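Local coordinates for protein CalS10 (Micromonospora echinospora, PDB 6UK5) that probably transfers a methyl group from S-adenosylmethionine to an amino pentose sugar during the biosynthesis of calicheamicin, at residues A[45-50]-A[235-240]; A[120-125]-A[242-247]; A[156-161]-A[190-195]. All blocks are in the same frame, centred on the assembly; numbering follows the deposited sequence.

Contact 1. Residues A[45-50]-A[235-240]; sequences ADRIRA and AYVEGW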
loop_
_atom_site.group_PDB
_atom_site.type_symbol
_atom_site.label_atom_id
_atom_site.label_comp_id
_atom_site.label_asym_id
_atom_site.label_seq_id
_atom_site.Cartn_x
_atom_site.Cartn_y
_atom_site.Cartn_z
ATOM N N ALA A 45 -4.449 31.897 -10.614
ATOM C CA ALA A 45 -4.517 33.271 -10.128
ATOM C C ALA A 45 -3.876 34.242 -11.112
ATOM O O ALA A 45 -4.412 35.325 -11.365
ATOM C CB ALA A 45 -3.841 33.368 -8.760
ATOM N N ASP A 46 -2.726 33.871 -11.680
ATOM C CA ASP A 46 -2.076 34.737 -12.658
ATOM C C ASP A 46 -2.990 35.025 -13.845
ATOM O O ASP A 46 -3.046 36.158 -14.335
ATOM C CB ASP A 46 -0.769 34.108 -13.137
ATOM C CG ASP A 46 0.299 34.091 -12.062
ATOM O OD1 ASP A 46 0.106 34.746 -11.017
ATOM O OD2 ASP A 46 1.337 33.427 -12.267
ATOM N N ARG A 47 -3.710 34.008 -14.325
ATOM C CA ARG A 47 -4.550 34.190 -15.505
ATOM C C ARG A 47 -5.781 35.025 -15.186
ATOM O O ARG A 47 -6.221 35.833 -16.012
ATOM C CB ARG A 47 -4.963 32.832 -16.064
ATOM C CG ARG A 47 -3.869 32.118 -16.828
ATOM C CD ARG A 47 -4.298 30.712 -17.197
ATOM N NE ARG A 47 -3.167 29.789 -17.161
ATOM C CZ ARG A 47 -2.429 29.446 -18.212
ATOM N NH1 ARG A 47 -2.693 29.936 -19.418
ATOM N NH2 ARG A 47 -1.420 28.601 -18.053
ATOM N N ILE A 48 -6.361 34.833 -14.000
ATOM C CA ILE A 48 -7.460 35.691 -13.575
ATOM C C ILE A 48 -7.020 37.148 -13.608
ATOM O O ILE A 48 -7.768 38.031 -14.043
ATOM C CB ILE A 48 -7.958 35.277 -12.178
ATOM C CG1 ILE A 48 -8.588 33.884 -12.239
ATOM C CG2 ILE A 48 -8.969 36.288 -11.661
ATOM C CD1 ILE A 48 -8.718 33.209 -10.892
ATOM N N ARG A 49 -5.796 37.420 -13.149
ATOM C CA ARG A 49 -5.282 38.783 -13.178
ATOM C C ARG A 49 -5.087 39.269 -14.608
ATOM O O ARG A 49 -5.276 40.457 -14.892
ATOM C CB ARG A 49 -3.959 38.851 -12.416
ATOM C CG ARG A 49 -4.083 38.543 -10.936
ATOM C CD ARG A 49 -4.906 39.598 -10.236
ATOM N NE ARG A 49 -4.917 39.425 -8.790
ATOM C CZ ARG A 49 -5.522 40.257 -7.950
ATOM N NH1 ARG A 49 -6.167 41.320 -8.412
ATOM N NH2 ARG A 49 -5.485 40.025 -6.648
ATOM N N ALA A 50 -4.707 38.369 -15.517
ATOM C CA ALA A 50 -4.610 38.734 -16.925
ATOM C C ALA A 50 -5.941 39.255 -17.450
ATOM O O ALA A 50 -6.010 40.345 -18.029
ATOM C CB ALA A 50 -4.145 37.531 -17.744
ATOM N N ALA A 235 -13.023 30.354 -23.970
ATOM C CA ALA A 235 -11.757 30.048 -24.617
ATOM C C ALA A 235 -11.158 28.840 -23.912
ATOM O O ALA A 235 -11.482 28.552 -22.757
ATOM C CB ALA A 235 -10.795 31.240 -24.579
ATOM N N TYR A 236 -10.275 28.134 -24.613
ATOM C CA TYR A 236 -9.708 26.893 -24.105
ATOM C C TYR A 236 -8.190 26.957 -24.130
ATOM O O TYR A 236 -7.594 27.312 -25.151
ATOM C CB TYR A 236 -10.199 25.690 -24.919
ATOM C CG TYR A 236 -9.599 24.382 -24.468
ATOM C CD1 TYR A 236 -9.973 23.807 -23.264
ATOM C CD2 TYR A 236 -8.665 23.719 -25.249
ATOM C CE1 TYR A 236 -9.425 22.610 -22.842
ATOM C CE2 TYR A 236 -8.112 22.522 -24.841
ATOM C CZ TYR A 236 -8.494 21.969 -23.636
ATOM O OH TYR A 236 -7.945 20.773 -23.225
ATOM N N VAL A 237 -7.573 26.610 -23.002
ATOM C CA VAL A 237 -6.123 26.575 -22.861
ATOM C C VAL A 237 -5.649 25.127 -22.943
ATOM O O VAL A 237 -5.975 24.303 -22.080
ATOM C CB VAL A 237 -5.670 27.229 -21.547
ATOM C CG1 VAL A 237 -4.169 27.058 -21.364
ATOM C CG2 VAL A 237 -6.036 28.705 -21.537
ATOM N N GLU A 238 -4.870 24.829 -23.981
ATOM C CA GLU A 238 -4.302 23.502 -24.170
ATOM C C GLU A 238 -3.379 23.100 -23.028
ATOM O O GLU A 238 -2.670 23.929 -22.453
ATOM C CB GLU A 238 -3.507 23.470 -25.477
ATOM C CG GLU A 238 -4.314 23.317 -26.724
ATOM C CD GLU A 238 -4.291 21.899 -27.192
ATOM O OE1 GLU A 238 -3.908 21.695 -28.363
ATOM O OE2 GLU A 238 -4.639 20.997 -26.399
ATOM N N GLY A 239 -3.402 21.812 -22.701
ATOM C CA GLY A 239 -2.394 21.240 -21.833
ATOM C C GLY A 239 -2.531 21.642 -20.384
ATOM O O GLY A 239 -3.158 20.940 -19.582
ATOM N N TRP A 240 -1.923 22.778 -20.043
ATOM C CA TRP A 240 -1.916 23.278 -18.676
ATOM C C TRP A 240 -1.058 22.339 -17.836
ATOM O O TRP A 240 -0.420 21.431 -18.380
ATOM C CB TRP A 240 -3.345 23.393 -18.146
ATOM C CG TRP A 240 -3.479 24.321 -16.986
ATOM C CD1 TRP A 240 -3.101 25.631 -16.939
ATOM C CD2 TRP A 240 -4.046 24.021 -15.706
ATOM N NE1 TRP A 240 -3.389 26.163 -15.707
ATOM C CE2 TRP A 240 -3.971 25.196 -14.931
ATOM C CE3 TRP A 240 -4.608 22.874 -15.139
ATOM C CZ2 TRP A 240 -4.436 25.255 -13.619
ATOM C CZ3 TRP A 240 -5.069 22.934 -13.835
ATOM C CH2 TRP A 240 -4.980 24.117 -13.090
#

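Contact 2. Residues A[120-125]-A[242-247]; sequences CLFTAV and TGRGLF. With SAM (S-adenosylmethionine), chain D; ACT (acetate ion), chain E.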
loop_
_atom_site.group_PDB
_atom_site.type_symbol
_atom_site.label_atom_id
_atom_site.label_comp_id
_atom_site.label_asym_id
_atom_site.label_seq_id
_atom_site.Cartn_x
_atom_site.Cartn_y
_atom_site.Cartn_z
ATOM N N CYS A 120 -13.632 26.082 -10.880
ATOM C CA CYS A 120 -14.189 24.731 -10.766
ATOM C C CYS A 120 -13.115 23.797 -11.327
ATOM O O CYS A 120 -13.057 23.564 -12.536
ATOM C CB CYS A 120 -15.506 24.597 -11.515
ATOM S SG CYS A 120 -16.442 23.083 -11.157
ATOM N N LEU A 121 -12.269 23.276 -10.442
ATOM C CA LEU A 121 -11.011 22.672 -10.843
ATOM C C LEU A 121 -10.956 21.196 -10.466
ATOM O O LEU A 121 -11.742 20.701 -9.653
ATOM C CB LEU A 121 -9.826 23.412 -10.199
ATOM C CG LEU A 121 -9.904 24.941 -10.241
ATOM C CD1 LEU A 121 -8.883 25.563 -9.296
ATOM C CD2 LEU A 121 -9.726 25.470 -11.657
ATOM N N PHE A 122 -9.993 20.504 -11.079
ATOM C CA PHE A 122 -9.765 19.074 -10.865
ATOM C C PHE A 122 -11.003 18.255 -11.231
ATOM O O PHE A 122 -11.414 17.350 -10.504
ATOM C CB PHE A 122 -9.325 18.799 -9.421
ATOM C CG PHE A 122 -8.527 17.522 -9.240
ATOM C CD1 PHE A 122 -7.936 16.878 -10.317
ATOM C CD2 PHE A 122 -8.361 16.977 -7.977
ATOM C CE1 PHE A 122 -7.206 15.722 -10.140
ATOM C CE2 PHE A 122 -7.631 15.816 -7.795
ATOM C CZ PHE A 122 -7.054 15.188 -8.880
ATOM N N THR A 123 -11.594 18.574 -12.386
ATOM C CA THR A 123 -12.676 17.779 -12.972
ATOM C C THR A 123 -13.890 17.691 -12.051
ATOM O O THR A 123 -14.605 16.686 -12.049
ATOM C CB THR A 123 -12.202 16.365 -13.335
ATOM O OG1 THR A 123 -12.068 15.575 -12.145
ATOM C CG2 THR A 123 -10.864 16.417 -14.067
ATOM N N ALA A 124 -14.131 18.735 -11.257
ATOM C CA ALA A 124 -15.248 18.696 -10.318
ATOM C C ALA A 124 -16.584 18.639 -11.049
ATOM O O ALA A 124 -17.500 17.923 -10.625
ATOM C CB ALA A 124 -15.193 19.910 -9.390
ATOM N N VAL A 125 -16.712 19.376 -12.153
ATOM C CA VAL A 125 -17.981 19.417 -12.871
ATOM C C VAL A 125 -18.330 18.061 -13.466
ATOM O O VAL A 125 -19.509 17.757 -13.680
ATOM C CB VAL A 125 -17.928 20.499 -13.965
ATOM C CG1 VAL A 125 -17.127 20.006 -15.164
ATOM C CG2 VAL A 125 -19.333 20.883 -14.400
ATOM N N THR A 242 -1.859 20.088 -15.649
ATOM C CA THR A 242 -2.423 18.775 -15.377
ATOM C C THR A 242 -2.401 17.863 -16.594
ATOM O O THR A 242 -2.323 16.639 -16.440
ATOM C CB THR A 242 -3.869 18.923 -14.885
ATOM O OG1 THR A 242 -4.667 19.534 -15.907
ATOM C CG2 THR A 242 -3.927 19.793 -13.633
ATOM N N GLY A 243 -2.473 18.434 -17.797
ATOM C CA GLY A 243 -2.638 17.689 -19.026
ATOM C C GLY A 243 -4.008 17.845 -19.650
ATOM O O GLY A 243 -4.155 17.634 -20.861
ATOM N N ARG A 244 -5.009 18.214 -18.854
ATOM C CA ARG A 244 -6.390 18.320 -19.298
ATOM C C ARG A 244 -6.766 19.704 -19.807
ATOM O O ARG A 244 -7.934 19.924 -20.140
ATOM C CB ARG A 244 -7.330 17.951 -18.147
ATOM C CG ARG A 244 -7.095 16.579 -17.549
ATOM C CD ARG A 244 -7.963 16.383 -16.317
ATOM N NE ARG A 244 -7.385 17.011 -15.132
ATOM C CZ ARG A 244 -6.522 16.413 -14.312
ATOM N NH1 ARG A 244 -6.133 15.164 -14.539
ATOM N NH2 ARG A 244 -6.047 17.064 -13.260
ATOM N N GLY A 245 -5.829 20.636 -19.876
ATOM C CA GLY A 245 -6.181 21.957 -20.344
ATOM C C GLY A 245 -7.086 22.668 -19.351
ATOM O O GLY A 245 -7.272 22.250 -18.209
ATOM N N LEU A 246 -7.661 23.774 -19.820
ATOM C CA LEU A 246 -8.410 24.665 -18.945
ATOM C C LEU A 246 -9.296 25.567 -19.790
ATOM O O LEU A 246 -8.806 26.227 -20.710
ATOM C CB LEU A 246 -7.448 25.504 -18.096
ATOM C CG LEU A 246 -7.909 26.010 -16.730
ATOM C CD1 LEU A 246 -7.920 24.890 -15.704
ATOM C CD2 LEU A 246 -6.993 27.141 -16.288
ATOM N N PHE A 247 -10.589 25.601 -19.478
ATOM C CA PHE A 247 -11.495 26.577 -20.068
ATOM C C PHE A 247 -11.445 27.862 -19.252
ATOM O O PHE A 247 -11.483 27.822 -18.018
ATOM C CB PHE A 247 -12.927 26.044 -20.124
ATOM C CG PHE A 247 -13.168 25.059 -21.234
ATOM C CD1 PHE A 247 -13.244 25.487 -22.552
ATOM C CD2 PHE A 247 -13.308 23.710 -20.963
ATOM C CE1 PHE A 247 -13.464 24.585 -23.578
ATOM C CE2 PHE A 247 -13.526 22.803 -21.985
ATOM C CZ PHE A 247 -13.603 23.241 -23.294
HETATM N N SAM D . -11.198 21.647 -6.024
HETATM C CA SAM D . -11.140 20.341 -5.450
HETATM C C SAM D . -9.675 19.821 -5.317
HETATM O O SAM D . -8.907 19.955 -6.301
HETATM O OXT SAM D . -9.380 19.295 -4.225
HETATM C CB SAM D . -11.969 19.362 -6.293
HETATM C CG SAM D . -12.308 18.166 -5.419
HETATM S SD SAM D . -12.754 16.848 -6.570
HETATM C CE SAM D . -12.496 15.411 -5.541
HETATM C "C5'" SAM D . -14.583 16.851 -6.707
HETATM C "C4'" SAM D . -15.399 17.553 -5.614
HETATM O "O4'" SAM D . -16.656 17.970 -6.175
HETATM C "C3'" SAM D . -15.728 16.678 -4.402
HETATM O "O3'" SAM D . -15.025 17.127 -3.247
HETATM C "C2'" SAM D . -17.249 16.835 -4.206
HETATM O "O2'" SAM D . -17.581 17.146 -2.857
HETATM C "C1'" SAM D . -17.611 17.988 -5.142
HETATM N N9 SAM D . -18.934 17.886 -5.746
HETATM C C8 SAM D . -19.417 16.876 -6.539
HETATM N N7 SAM D . -20.620 17.094 -7.008
HETATM C C5 SAM D . -20.955 18.335 -6.495
HETATM C C6 SAM D . -22.096 19.148 -6.637
HETATM N N6 SAM D . -23.181 18.790 -7.331
HETATM N N1 SAM D . -22.092 20.352 -6.025
HETATM C C2 SAM D . -21.019 20.706 -5.312
HETATM N N3 SAM D . -19.894 20.021 -5.095
HETATM C C4 SAM D . -19.925 18.839 -5.718
HETATM C C ACT E . -3.927 14.959 -11.409
HETATM O O ACT E . -3.882 16.213 -11.309
HETATM O OXT ACT E . -4.566 14.325 -12.288
HETATM C CH3 ACT E . -3.133 14.133 -10.378
#

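Contact 3. Residues A[156-161]-A[190-195]; sequences WWFPER and RVTRME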
loop_
_atom_site.group_PDB
_atom_site.type_symbol
_atom_site.label_atom_id
_atom_site.label_comp_id
_atom_site.label_asym_id
_atom_site.label_seq_id
_atom_site.Cartn_x
_atom_site.Cartn_y
_atom_site.Cartn_z
ATOM N N TRP A 156 -12.652 17.186 -17.602
ATOM C CA TRP A 156 -12.155 15.830 -17.777
ATOM C C TRP A 156 -12.049 15.476 -19.253
ATOM O O TRP A 156 -12.967 15.741 -20.037
ATOM C CB TRP A 156 -13.082 14.843 -17.063
ATOM C CG TRP A 156 -12.764 13.392 -17.298
ATOM C CD1 TRP A 156 -13.593 12.459 -17.854
ATOM C CD2 TRP A 156 -11.540 12.707 -16.992
ATOM N NE1 TRP A 156 -12.965 11.240 -17.911
ATOM C CE2 TRP A 156 -11.704 11.364 -17.389
ATOM C CE3 TRP A 156 -10.325 13.097 -16.421
ATOM C CZ2 TRP A 156 -10.698 10.410 -17.234
ATOM C CZ3 TRP A 156 -9.326 12.145 -16.268
ATOM C CH2 TRP A 156 -9.519 10.820 -16.675
ATOM N N TRP A 157 -10.922 14.874 -19.623
ATOM C CA TRP A 157 -10.715 14.293 -20.937
ATOM C C TRP A 157 -10.152 12.899 -20.691
ATOM O O TRP A 157 -9.642 12.610 -19.606
ATOM C CB TRP A 157 -9.751 15.083 -21.835
ATOM C CG TRP A 157 -10.097 16.526 -22.108
ATOM C CD1 TRP A 157 -9.320 17.616 -21.833
ATOM C CD2 TRP A 157 -11.311 17.037 -22.680
ATOM N NE1 TRP A 157 -9.960 18.767 -22.226
ATOM C CE2 TRP A 157 -11.187 18.440 -22.739
ATOM C CE3 TRP A 157 -12.487 16.444 -23.151
ATOM C CZ2 TRP A 157 -12.194 19.258 -23.251
ATOM C CZ3 TRP A 157 -13.485 17.259 -23.658
ATOM C CH2 TRP A 157 -13.333 18.649 -23.704
ATOM N N PHE A 158 -10.229 12.037 -21.684
ATOM C CA PHE A 158 -9.623 10.729 -21.482
ATOM C C PHE A 158 -8.120 10.806 -21.730
ATOM O O PHE A 158 -7.699 11.292 -22.784
ATOM C CB PHE A 158 -10.238 9.693 -22.421
ATOM C CG PHE A 158 -11.681 9.392 -22.142
ATOM C CD1 PHE A 158 -12.064 8.876 -20.916
ATOM C CD2 PHE A 158 -12.651 9.595 -23.111
ATOM C CE1 PHE A 158 -13.388 8.583 -20.655
ATOM C CE2 PHE A 158 -13.977 9.303 -22.854
ATOM C CZ PHE A 158 -14.346 8.795 -21.626
ATOM N N PRO A 159 -7.287 10.359 -20.788
ATOM C CA PRO A 159 -5.859 10.211 -21.084
ATOM C C PRO A 159 -5.667 9.476 -22.402
ATOM O O PRO A 159 -6.500 8.663 -22.812
ATOM C CB PRO A 159 -5.333 9.409 -19.891
ATOM C CG PRO A 159 -6.203 9.856 -18.761
ATOM C CD PRO A 159 -7.568 10.159 -19.353
ATOM N N GLU A 160 -4.545 9.754 -23.067
ATOM C CA GLU A 160 -4.314 9.132 -24.363
ATOM C C GLU A 160 -4.279 7.614 -24.248
ATOM O O GLU A 160 -4.721 6.909 -25.164
ATOM C CB GLU A 160 -3.004 9.634 -24.967
ATOM C CG GLU A 160 -2.844 9.269 -26.434
ATOM C CD GLU A 160 -1.459 9.573 -26.974
ATOM O OE1 GLU A 160 -1.151 9.082 -28.084
ATOM O OE2 GLU A 160 -0.691 10.303 -26.301
ATOM N N ARG A 161 -3.760 7.094 -23.135
ATOM C CA ARG A 161 -3.603 5.658 -22.961
ATOM C C ARG A 161 -4.839 4.985 -22.384
ATOM O O ARG A 161 -5.008 3.774 -22.571
ATOM C CB ARG A 161 -2.418 5.363 -22.034
ATOM C CG ARG A 161 -1.224 4.709 -22.711
ATOM C CD ARG A 161 -0.169 4.304 -21.694
ATOM N NE ARG A 161 0.105 2.870 -21.727
ATOM C CZ ARG A 161 0.990 2.256 -20.946
ATOM N NH1 ARG A 161 1.694 2.947 -20.059
ATOM N NH2 ARG A 161 1.168 0.947 -21.048
ATOM N N ARG A 190 -18.891 8.114 -22.576
ATOM C CA ARG A 190 -18.322 9.238 -21.842
ATOM C C ARG A 190 -18.174 8.965 -20.353
ATOM O O ARG A 190 -17.727 9.852 -19.619
ATOM C CB ARG A 190 -19.172 10.501 -22.064
ATOM C CG ARG A 190 -20.673 10.272 -21.977
ATOM C CD ARG A 190 -21.507 11.546 -22.117
ATOM N NE ARG A 190 -21.111 12.366 -23.260
ATOM C CZ ARG A 190 -21.927 13.186 -23.921
ATOM N NH1 ARG A 190 -23.214 13.266 -23.600
ATOM N NH2 ARG A 190 -21.460 13.910 -24.929
ATOM N N VAL A 191 -18.536 7.772 -19.892
ATOM C CA VAL A 191 -18.591 7.467 -18.469
ATOM C C VAL A 191 -17.357 6.677 -18.063
ATOM O O VAL A 191 -16.930 5.758 -18.774
ATOM C CB VAL A 191 -19.871 6.678 -18.127
ATOM C CG1 VAL A 191 -19.960 6.428 -16.620
ATOM C CG2 VAL A 191 -21.095 7.380 -18.680
ATOM N N THR A 192 -16.770 7.046 -16.929
ATOM C CA THR A 192 -15.660 6.314 -16.332
ATOM C C THR A 192 -16.108 5.839 -14.955
ATOM O O THR A 192 -16.598 6.640 -14.151
ATOM C CB THR A 192 -14.397 7.171 -16.223
ATOM O OG1 THR A 192 -14.275 8.005 -17.382
ATOM C CG2 THR A 192 -13.169 6.279 -16.125
ATOM N N ARG A 193 -15.939 4.551 -14.676
ATOM C CA ARG A 193 -16.361 3.967 -13.407
ATOM C C ARG A 193 -15.129 3.837 -12.521
ATOM O O ARG A 193 -14.290 2.958 -12.736
ATOM C CB ARG A 193 -17.042 2.614 -13.596
ATOM C CG ARG A 193 -17.540 2.032 -12.277
ATOM C CD ARG A 193 -18.306 0.731 -12.443
ATOM N NE ARG A 193 -18.400 0.037 -11.159
ATOM C CZ ARG A 193 -17.402 -0.675 -10.638
ATOM N NH1 ARG A 193 -16.253 -0.788 -11.294
ATOM N NH2 ARG A 193 -17.545 -1.275 -9.464
ATOM N N MET A 194 -15.052 4.692 -11.505
ATOM C CA MET A 194 -13.918 4.760 -10.594
ATOM C C MET A 194 -14.202 3.930 -9.348
ATOM O O MET A 194 -15.119 4.241 -8.583
ATOM C CB MET A 194 -13.658 6.219 -10.225
ATOM C CG MET A 194 -13.114 7.059 -11.362
ATOM S SD MET A 194 -12.702 8.739 -10.855
ATOM C CE MET A 194 -14.336 9.368 -10.445
ATOM N N GLU A 195 -13.430 2.863 -9.161
ATOM C CA GLU A 195 -13.483 2.036 -7.962
ATOM C C GLU A 195 -12.178 2.207 -7.195
ATOM O O GLU A 195 -11.106 1.881 -7.718
ATOM C CB GLU A 195 -13.703 0.563 -8.308
ATOM C CG GLU A 195 -14.031 -0.302 -7.094
ATOM C CD GLU A 195 -13.943 -1.785 -7.385
ATOM O OE1 GLU A 195 -13.968 -2.159 -8.576
ATOM O OE2 GLU A 195 -13.854 -2.576 -6.423
HETATM O O HOH W 1 -15.660 9.799 -18.191
#

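Contact 1. Residues A[45-50]-A[235-240]
R47 reaches from its helix to the chain of 235-240 and meets two side chains there with its guanidinium group. The closer fit is against W240: NH2 of R47 comes to the edge of the indole, near the ring plane, 3.6 Å from CD1 of W240. Guanidinium and indole planes are 66° apart, so the two groups do not stack. The arginine gets there by keeping CG trans to its carbonyl carbon (chi1 -76°) and bending farther out at chi3. On the other branch, NH1 of R47 lies 3.8 Å from CG1 of V237, a looser touch, at a surface where all three residues are partly exposed. The charge is answered within its own helix, where NE pairs with D43. With an alanine here, W240 would probably lose the group along its indole edge and D43 would be left without its charged mate. The contact is a small one, bridging helix 37-51 to strand 232-237, the edge strand of the seven-stranded methyltransferase sheet, and the turn that follows it. The backbone of V237 is hydrogen-bonded to that of L246 in the next strand, while the indole of W240 touches E40 and V44 of helix 37-51.

Contact 2. Residues A[120-125]-A[242-247]
F122 and R244 are brought together by two torsions: the phenylalanine ring swings out trans to its own backbone N (chi1 -156°), and the arginine chain bends at chi3, bringing NH2 of R244 to 3.5 Å from CD1 of F122. The setting is the Rossmann-like class I methyltransferase fold, in which the loop after strand 115-120 borders the S-adenosylmethionine pocket. NH2 approaches the edge of the F122 ring near its plane, but ring and guanidinium planes are 42° apart, so this is neither a stack nor a clean T. The T123 and R244 side chains cross at about a right angle, CG2 of T123 lying 3.7 Å from CD of R244. Deeper in, CD2 of L121 and CD1 of L246, 4.5 Å apart, make a loose apolar touch.

The same F122 side chain borders the cofactor, with CB 3.4 Å and ring atom CD2 3.5 Å from the carboxylate O of S-adenosylmethionine. E154 joins the two segments: one carboxylate oxygen accepts from the backbone N of F122, the other pairs with NE of R244 and accepts from OG1 of T242. That threonine closes an ST turn, its OG1 taking the N-H of R244. An acetate, probably from the crystallisation liquor and also bound by K35, lies at the edge of the guanidinium; NH1 of R244 donates to its OXT over 2.9 Å, and NH2 of R244 to its O over 3.0 Å at 164°.

Contact 3. Residues A[156-161]-A[190-195]
F158 presents the edge of its ring to the strand: CE1 lies 3.4 Å from OG1 of T192, and CZ lies 4.0 Å from CA of R190, both partners near the ring plane. R187 forms a cation-pi contact with the same ring. The indole of W156 comes to the threonine obliquely, with NE1 3.5 Å from OG1 of T192, and also packs on L215. The segments thus join the loop that leaves the methyltransferase sheet after strand 149-153 to strand 191-202, an inner strand of the second, largely antiparallel sheet.

T192 serves both aromatics with one atom. Its OG1 is set trans to the carbonyl carbon and points at the tryptophan and the phenylalanine together, while the phenylalanine and threonine side chains run past each other in opposite directions. R190 contributes mainly backbone; its side chain starts away from the loop and ends in a salt bridge with E222. Strand pairing holds T192 itself, whose backbone is hydrogen-bonded to that of L215.

A single water lies among the three polar groups of the contact, modelled too close to OG1 of T192 and O of R190 for either bond to be trusted in detail. Its third bond is weak, with NE1 of W156 donating to it over 3.1 Å.

How the contacts relate
Contacts 1 and 2 are neighbours, their centres about 11 Å apart, and they share the antiparallel end of the methyltransferase sheet, where strands 232-237 and 246-251 lie side by side. Their segments alternate along the chain, and contact 3 is nested inside the loops closed by both. Contact 3 lies about 13 Å from contact 2 and 23 Å from contact 1, centre to centre, where loop 156-161 meets the second sheet; W156 packs on T123 and R244, and W157 probably hydrogen-bonds to Y236. Helix 37-51, the cofactor-side loop and, through loop 156-161, the second sheet are thereby tied to the C-terminal strands, consistent with the late strands completing the sheet that carries the cofactor site.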